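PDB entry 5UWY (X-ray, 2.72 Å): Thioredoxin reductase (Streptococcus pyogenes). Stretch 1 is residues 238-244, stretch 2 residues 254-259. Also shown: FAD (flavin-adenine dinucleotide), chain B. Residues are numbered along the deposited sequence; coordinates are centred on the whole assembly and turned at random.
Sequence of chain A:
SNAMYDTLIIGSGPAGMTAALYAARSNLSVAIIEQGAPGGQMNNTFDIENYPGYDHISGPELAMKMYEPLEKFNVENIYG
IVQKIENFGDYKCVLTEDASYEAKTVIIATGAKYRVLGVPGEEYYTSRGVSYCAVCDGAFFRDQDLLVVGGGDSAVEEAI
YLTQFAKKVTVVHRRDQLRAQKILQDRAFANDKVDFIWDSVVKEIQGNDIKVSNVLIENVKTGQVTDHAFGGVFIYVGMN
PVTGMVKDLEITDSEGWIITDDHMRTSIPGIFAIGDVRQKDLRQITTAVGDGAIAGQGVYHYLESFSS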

# COMPACT_ATOMS: atom_id res chain seq x y z
N GLY A 238 -22.51 -8.82 3.67
CA GLY A 238 -21.60 -8.88 4.78
C GLY A 238 -20.35 -9.67 4.44
O GLY A 238 -20.24 -10.30 3.39
N MSE A 239 -19.38 -9.59 5.35
CA MSE A 239 -18.17 -10.42 5.27
C MSE A 239 -17.68 -10.99 6.60
O MSE A 239 -17.87 -10.39 7.66
CB MSE A 239 -17.00 -9.69 4.62
CG MSE A 239 -16.95 -8.20 4.81
SE MSE A 239 -15.44 -7.38 3.87
CE MSE A 239 -15.41 -8.46 2.27
N ASN A 240 -17.04 -12.15 6.52
CA ASN A 240 -16.58 -12.88 7.69
C ASN A 240 -15.06 -12.80 7.79
O ASN A 240 -14.35 -13.41 6.98
CB ASN A 240 -17.04 -14.34 7.59
CG ASN A 240 -18.54 -14.46 7.49
OD1 ASN A 240 -19.28 -13.61 8.00
ND2 ASN A 240 -19.01 -15.49 6.79
N PRO A 241 -14.52 -12.03 8.73
CA PRO A 241 -13.07 -12.08 8.97
C PRO A 241 -12.68 -13.43 9.53
O PRO A 241 -13.40 -14.03 10.33
CB PRO A 241 -12.85 -10.96 10.00
CG PRO A 241 -14.16 -10.81 10.68
CD PRO A 241 -15.20 -11.09 9.64
N VAL A 242 -11.53 -13.93 9.08
CA VAL A 242 -11.01 -15.21 9.55
C VAL A 242 -10.24 -14.91 10.84
O VAL A 242 -9.03 -14.66 10.82
CB VAL A 242 -10.16 -15.91 8.51
CG1 VAL A 242 -9.98 -17.36 8.88
CG2 VAL A 242 -10.79 -15.78 7.13
N THR A 243 -10.95 -14.95 11.97
CA THR A 243 -10.34 -14.66 13.26
C THR A 243 -10.76 -15.68 14.31
O THR A 243 -10.79 -15.38 15.51
CB THR A 243 -10.70 -13.25 13.73
OG1 THR A 243 -12.11 -13.03 13.58
CG2 THR A 243 -9.93 -12.21 12.92
N GLY A 244 -11.07 -16.91 13.88
CA GLY A 244 -11.40 -17.95 14.83
C GLY A 244 -10.22 -18.36 15.69
O GLY A 244 -10.40 -18.81 16.83
N SER A 254 -16.17 -6.22 18.06
CA SER A 254 -17.40 -6.99 18.23
C SER A 254 -17.70 -7.85 17.01
O SER A 254 -18.17 -8.98 17.13
CB SER A 254 -18.57 -6.05 18.54
OG SER A 254 -18.50 -4.89 17.73
N GLU A 255 -17.42 -7.32 15.81
CA GLU A 255 -17.64 -8.07 14.58
C GLU A 255 -16.48 -8.99 14.23
O GLU A 255 -16.57 -9.74 13.25
CB GLU A 255 -17.90 -7.12 13.42
CG GLU A 255 -18.58 -5.81 13.82
CD GLU A 255 -19.41 -5.22 12.70
OE1 GLU A 255 -18.85 -4.91 11.63
OE2 GLU A 255 -20.64 -5.09 12.90
N GLY A 256 -15.39 -8.96 15.00
CA GLY A 256 -14.31 -9.92 14.84
C GLY A 256 -13.12 -9.47 14.02
O GLY A 256 -12.25 -10.29 13.74
N TRP A 257 -13.06 -8.20 13.63
CA TRP A 257 -11.91 -7.68 12.90
C TRP A 257 -10.83 -7.25 13.89
O TRP A 257 -11.13 -6.70 14.95
CB TRP A 257 -12.31 -6.50 12.01
CG TRP A 257 -13.57 -6.75 11.23
CD1 TRP A 257 -14.85 -6.53 11.65
CD2 TRP A 257 -13.67 -7.28 9.91
NE1 TRP A 257 -15.74 -6.89 10.67
CE2 TRP A 257 -15.04 -7.35 9.59
CE3 TRP A 257 -12.73 -7.69 8.96
CZ2 TRP A 257 -15.49 -7.81 8.36
CZ3 TRP A 257 -13.19 -8.16 7.74
CH2 TRP A 257 -14.55 -8.21 7.45
N ILE A 258 -9.57 -7.51 13.53
CA ILE A 258 -8.45 -7.22 14.42
C ILE A 258 -8.21 -5.72 14.46
O ILE A 258 -8.24 -5.03 13.43
CB ILE A 258 -7.19 -7.98 13.97
CG1 ILE A 258 -7.52 -9.45 13.74
CG2 ILE A 258 -6.10 -7.84 15.01
CD1 ILE A 258 -6.32 -10.30 13.42
N ILE A 259 -7.97 -5.20 15.67
CA ILE A 259 -7.70 -3.78 15.87
C ILE A 259 -6.19 -3.56 15.86
O ILE A 259 -5.45 -4.21 16.61
CB ILE A 259 -8.31 -3.29 17.19
CG1 ILE A 259 -9.83 -3.23 17.10
CG2 ILE A 259 -7.74 -1.93 17.57
CD1 ILE A 259 -10.54 -3.80 18.31
PA FAD B . -6.70 -12.74 1.75
O1A FAD B . -5.96 -12.74 0.46
O2A FAD B . -8.21 -12.97 1.67
O5B FAD B . -6.11 -13.81 2.72
C5B FAD B . -6.72 -15.11 2.84
C4B FAD B . -5.65 -16.15 3.04
O4B FAD B . -5.64 -16.56 4.43
C3B FAD B . -5.82 -17.42 2.21
O3B FAD B . -4.60 -17.80 1.58
C2B FAD B . -6.30 -18.45 3.23
O2B FAD B . -5.89 -19.77 2.86
C1B FAD B . -5.56 -17.97 4.48
N9A FAD B . -6.13 -18.43 5.75
C8A FAD B . -7.30 -18.05 6.34
N7A FAD B . -7.54 -18.64 7.49
C5A FAD B . -6.45 -19.47 7.66
C6A FAD B . -6.09 -20.37 8.69
N6A FAD B . -6.84 -20.59 9.77
N1A FAD B . -4.93 -21.04 8.55
C2A FAD B . -4.18 -20.82 7.47
N3A FAD B . -4.41 -20.00 6.44
C4A FAD B . -5.57 -19.35 6.60
N1 FAD B . -8.72 -6.97 -5.27
C2 FAD B . -8.34 -5.92 -6.05
O2 FAD B . -7.35 -5.22 -5.78
N3 FAD B . -9.08 -5.61 -7.18
C4 FAD B . -10.20 -6.27 -7.62
O4 FAD B . -10.78 -5.90 -8.65
C4X FAD B . -10.60 -7.39 -6.79
N5 FAD B . -11.65 -8.07 -7.13
C5X FAD B . -12.03 -9.14 -6.33
C6 FAD B . -13.15 -9.88 -6.70
C7 FAD B . -13.58 -10.96 -5.93
C7M FAD B . -14.80 -11.73 -6.36
C8 FAD B . -12.86 -11.31 -4.78
C8M FAD B . -13.29 -12.48 -3.93
C9 FAD B . -11.73 -10.58 -4.41
C9A FAD B . -11.31 -9.50 -5.18
N10 FAD B . -10.19 -8.72 -4.83
C10 FAD B . -9.79 -7.66 -5.63
C1' FAD B . -9.37 -9.06 -3.65
C2' FAD B . -9.64 -8.19 -2.43
O2' FAD B . -8.85 -7.00 -2.48
C3' FAD B . -9.26 -8.97 -1.17
O3' FAD B . -9.85 -8.31 -0.06
C4' FAD B . -7.76 -9.14 -0.90
O4' FAD B . -7.22 -10.13 -1.79
C5' FAD B . -7.48 -9.54 0.53
O5' FAD B . -6.05 -9.70 0.71
P FAD B . -5.46 -10.21 2.09
O1P FAD B . -5.59 -9.10 3.14
O2P FAD B . -4.08 -10.74 1.96
O3P FAD B . -6.46 -11.38 2.51

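This is a small, mostly apolar contact in which the ring of Pro241 packs on the face of Trp257, secured by one side-chain-to-backbone hydrogen bond from Thr243. About 301 Å² is buried, counting both sides. Residues 239-241 form a strand; the second stretch has no regular helix or strand. The two touching segments run 53° apart.

Trp257 is the centre of the contact. It is buried and has the largest area covered by the other stretch. Its CA-to-CB bond points sideways, but chi1 in the m well and chi2 of 86° bring the end of the indole nearer to the first stretch. Pro241 lies over one face of this ring. Pro241 CD is 3.6 Å from the centroid of the Trp257 six-membered ring and 16° off the ring normal, which is a CH-pi contact. Pro241 CB comes within 3.4 Å of Trp257 CE3. Proline suits this place because its compact ring offers CH groups to a flat aromatic surface. The same ring also meets the backbone before the tryptophan: Pro241 CG is 3.6 Å from Gly256 O and 3.7 Å from Glu255 O.

Met239, a selenomethionine, packs at the edge of the indole, near its plane. Met239 CG is 3.6 Å from Trp257 CH2. Met239 SE lies obliquely to the ring, 5.0 Å from the centroid of the Trp257 six-membered ring. The long, apolar side chain suits this position at the aromatic rim.

Thr243 supplies the polar link. Its CA-to-CB bond points toward the second stretch, and its chi1 is in the p well. Thr243 OG1 donates a hydrogen bond to Gly256 O at 2.7 Å, so that carbonyl has a polar partner beside the proline. Threonine suits this place because its short hydroxyl reaches the carbonyl. Thr243 CG2 also reaches to 3.8 Å from Ile258 CG1. A weak backbone hydrogen bond from Thr243 N to Pro241 O, 3.1 Å long, links these two contact residues.

Gly256 has phi/psi of 98/7°, where a CB would be jammed against the carbonyl O of the preceding residue. These backbone angles by themselves call for glycine. A CB would also point toward the first stretch, 3.4 Å from Thr243 OG1 and 3.6 Å from Pro241 CG, at contact distance rather than in a clash.

The CA-to-CB bonds of Asn240 and Val242 point away from the second stretch. Val242 instead approaches the cofactor, with Val242 CG1 3.1 Å from FAD N7A.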